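Local coordinates for protein Phospholipase/Carboxylesterase (PDB 4Q82) that probably hydrolyses ester bonds in carboxylic esters or phospholipids, as a secreted or lipid-anchored alpha/beta-hydrolase-type enzyme, at residues P136-I141 against R176-T181. Sequence-based numbering, arbitrary orientation.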
ATOM      1  N   PRO A 136     -10.092  -7.192  -0.165  1.00 18.19           N
ATOM      2  CA  PRO A 136     -10.165  -6.910   1.277  1.00 20.01           C
ATOM      3  C   PRO A 136     -11.175  -5.784   1.535  1.00 20.93           C
ATOM      4  O   PRO A 136     -11.319  -4.865   0.709  1.00 20.68           O
ATOM      5  CB  PRO A 136      -8.742  -6.476   1.639  1.00 18.93           C
ATOM      6  CG  PRO A 136      -8.098  -6.012   0.333  1.00 17.28           C
ATOM      7  CD  PRO A 136      -8.783  -6.870  -0.757  1.00 16.52           C
ATOM      8  N   SER A 137     -11.859  -5.857   2.666  1.00 21.89           N
ATOM      9  CA  SER A 137     -12.890  -4.881   3.004  1.00 22.90           C
ATOM     10  C   SER A 137     -12.307  -3.656   3.706  1.00 22.86           C
ATOM     11  O   SER A 137     -11.185  -3.691   4.244  1.00 21.71           O
ATOM     12  CB  SER A 137     -13.946  -5.520   3.907  1.00 25.39           C
ATOM     13  OG  SER A 137     -13.409  -5.756   5.211  1.00 27.29           O
ATOM     14  N   ALA A 138     -13.092  -2.580   3.731  1.00 23.06           N
ATOM     15  CA  ALA A 138     -12.694  -1.344   4.412  1.00 23.70           C
ATOM     16  C   ALA A 138     -12.338  -1.593   5.875  1.00 25.31           C
ATOM     17  O   ALA A 138     -11.331  -1.092   6.366  1.00 24.68           O
ATOM     18  CB  ALA A 138     -13.803  -0.312   4.318  1.00 24.84           C
ATOM     19  N   ASP A 139     -13.158  -2.380   6.556  1.00 26.60           N
ATOM     20  CA  ASP A 139     -12.962  -2.632   7.979  1.00 28.38           C
ATOM     21  C   ASP A 139     -11.794  -3.583   8.223  1.00 27.41           C
ATOM     22  O   ASP A 139     -11.106  -3.474   9.227  1.00 27.37           O
ATOM     23  CB  ASP A 139     -14.237  -3.188   8.612  1.00 31.81           C
ATOM     24  CG  ASP A 139     -15.320  -2.127   8.775  1.00 34.72           C
ATOM     25  OD1 ASP A 139     -15.065  -0.930   8.507  1.00 34.69           O
ATOM     26  OD2 ASP A 139     -16.431  -2.491   9.181  1.00 36.16           O
ATOM     27  N   GLU A 140     -11.573  -4.522   7.312  1.00 25.99           N
ATOM     28  CA  GLU A 140     -10.405  -5.399   7.420  1.00 26.29           C
ATOM     29  C   GLU A 140      -9.111  -4.578   7.373  1.00 25.50           C
ATOM     30  O   GLU A 140      -8.173  -4.786   8.165  1.00 25.12           O
ATOM     31  CB  GLU A 140     -10.451  -6.439   6.299  1.00 24.98           C
ATOM     32  CG  GLU A 140      -9.250  -7.385   6.190  1.00 24.85           C
ATOM     33  CD  GLU A 140      -9.406  -8.362   5.013  1.00 24.84           C
ATOM     34  OE1 GLU A 140     -10.443  -8.303   4.300  1.00 24.58           O
ATOM     35  OE2 GLU A 140      -8.503  -9.191   4.798  1.00 24.61           O
ATOM     36  N   ILE A 141      -9.076  -3.611   6.466  1.00 21.88           N
ATOM     37  CA  ILE A 141      -7.903  -2.763   6.317  1.00 21.85           C
ATOM     38  C   ILE A 141      -7.754  -1.842   7.531  1.00 23.28           C
ATOM     39  O   ILE A 141      -6.645  -1.658   8.040  1.00 23.99           O
ATOM     40  CB  ILE A 141      -7.980  -1.955   4.998  1.00 20.43           C
ATOM     41  CG1 ILE A 141      -7.916  -2.927   3.807  1.00 19.47           C
ATOM     42  CG2 ILE A 141      -6.847  -0.950   4.899  1.00 20.49           C
ATOM     43  CD1 ILE A 141      -8.069  -2.250   2.464  1.00 18.23           C
ATOM     44  N   ARG A 176     -13.063   5.510   1.556  1.00 22.62           N
ATOM     45  CA  ARG A 176     -14.456   5.933   1.473  1.00 24.07           C
ATOM     46  C   ARG A 176     -15.160   5.791   2.821  1.00 25.39           C
ATOM     47  O   ARG A 176     -15.946   6.665   3.239  1.00 26.52           O
ATOM     48  CB  ARG A 176     -15.206   5.130   0.414  1.00 24.71           C
ATOM     49  CG  ARG A 176     -16.647   5.579   0.318  1.00 28.44           C
ATOM     50  CD  ARG A 176     -17.479   4.721  -0.609  1.00 30.85           C
ATOM     51  NE  ARG A 176     -18.838   5.263  -0.669  1.00 36.08           N
ATOM     52  CZ  ARG A 176     -19.861   4.658  -1.263  1.00 38.96           C
ATOM     53  NH1 ARG A 176     -19.684   3.480  -1.843  1.00 38.25           N
ATOM     54  NH2 ARG A 176     -21.055   5.232  -1.268  1.00 42.23           N
ATOM     55  N   ALA A 177     -14.875   4.695   3.514  1.00 24.77           N
ATOM     56  CA  ALA A 177     -15.566   4.408   4.768  1.00 27.41           C
ATOM     57  C   ALA A 177     -15.000   5.205   5.926  1.00 28.44           C
ATOM     58  O   ALA A 177     -15.737   5.599   6.826  1.00 30.01           O
ATOM     59  CB  ALA A 177     -15.496   2.919   5.090  1.00 27.45           C
ATOM     60  N   HIS A 178     -13.688   5.422   5.906  1.00 27.05           N
ATOM     61  CA  HIS A 178     -12.972   5.891   7.092  1.00 29.42           C
ATOM     62  C   HIS A 178     -12.176   7.183   6.896  1.00 29.92           C
ATOM     63  O   HIS A 178     -11.279   7.473   7.691  1.00 30.24           O
ATOM     64  CB  HIS A 178     -12.039   4.781   7.589  1.00 28.39           C
ATOM     65  CG  HIS A 178     -12.770   3.543   7.997  1.00 29.60           C
ATOM     66  ND1 HIS A 178     -13.705   3.542   9.012  1.00 32.85           N
ATOM     67  CD2 HIS A 178     -12.722   2.274   7.529  1.00 27.99           C
ATOM     68  CE1 HIS A 178     -14.202   2.326   9.150  1.00 33.09           C
ATOM     69  NE2 HIS A 178     -13.624   1.538   8.260  1.00 30.41           N
ATOM     70  N   LEU A 179     -12.511   7.949   5.854  1.00 29.70           N
ATOM     71  CA  LEU A 179     -11.844   9.226   5.576  1.00 30.36           C
ATOM     72  C   LEU A 179     -11.761  10.127   6.811  1.00 33.95           C
ATOM     73  O   LEU A 179     -10.709  10.680   7.100  1.00 33.75           O
ATOM     74  CB  LEU A 179     -12.560   9.982   4.455  1.00 30.27           C
ATOM     75  CG  LEU A 179     -12.055  11.390   4.093  1.00 30.43           C
ATOM     76  CD1 LEU A 179     -10.629  11.343   3.549  1.00 28.51           C
ATOM     77  CD2 LEU A 179     -12.965  12.054   3.079  1.00 29.99           C
ATOM     78  N   ASP A 180     -12.862  10.270   7.543  1.00 37.37           N
ATOM     79  CA  ASP A 180     -12.882  11.214   8.665  1.00 42.08           C
ATOM     80  C   ASP A 180     -12.046  10.764   9.864  1.00 40.87           C
ATOM     81  O   ASP A 180     -11.737  11.567  10.732  1.00 44.25           O
ATOM     82  CB  ASP A 180     -14.326  11.481   9.089  1.00 48.83           C
ATOM     83  CG  ASP A 180     -15.179  11.960   7.926  1.00 54.30           C
ATOM     84  OD1 ASP A 180     -14.638  12.675   7.047  1.00 55.93           O
ATOM     85  OD2 ASP A 180     -16.376  11.610   7.865  1.00 57.61           O
ATOM     86  N   THR A 181     -11.658   9.495   9.919  1.00 36.56           N
ATOM     87  CA  THR A 181     -10.885   9.024  11.067  1.00 36.65           C
ATOM     88  C   THR A 181      -9.537   8.418  10.691  1.00 33.63           C
ATOM     89  O   THR A 181      -8.740   8.084  11.563  1.00 33.83           O
ATOM     90  CB  THR A 181     -11.646   7.965  11.873  1.00 38.38           C
ATOM     91  OG1 THR A 181     -11.918   6.844  11.022  1.00 37.21           O
ATOM     92  CG2 THR A 181     -12.946   8.528  12.425  1.00 41.42           C
TER
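His178 turns the edge of its imidazole to Asp139: NE2 donates to OD1 at 2.9 Å, with an N-H...O angle of 146°. OD1 lies close to the ring plane, and NE2 approaches almost in line with the CG-OD1 bond, while carboxylate and ring planes are 37° apart and the two side chains run roughly perpendicular. In both residues CG stands anti to the carbonyl carbon (chi1 -62° in His178), which sets it beside its own backbone N and brings NE2 within bonding distance of OD1. Over the border of one ring face lies Ala177 CB, which also touches Ala138 CB at 3.7 Å. This is a surface contact between two helices of an alpha/beta-hydrolase-like fold, joining the first turn of helix 138-151 to residues near the C-terminal end of helix 167-178. A capping box opens helix 138-151, with Ser137 as N-cap: Glu140 N donates to Ser137 OG (3.1 Å), and Ser137 N to Glu140 OE1 from above the carboxylate plane. An alanine in place of His178 removes the NE2 donor and would probably leave the Asp139 carboxylate freer to turn. Nearby, the extended side chain of Arg176 reaches Asp200 in a salt bridge.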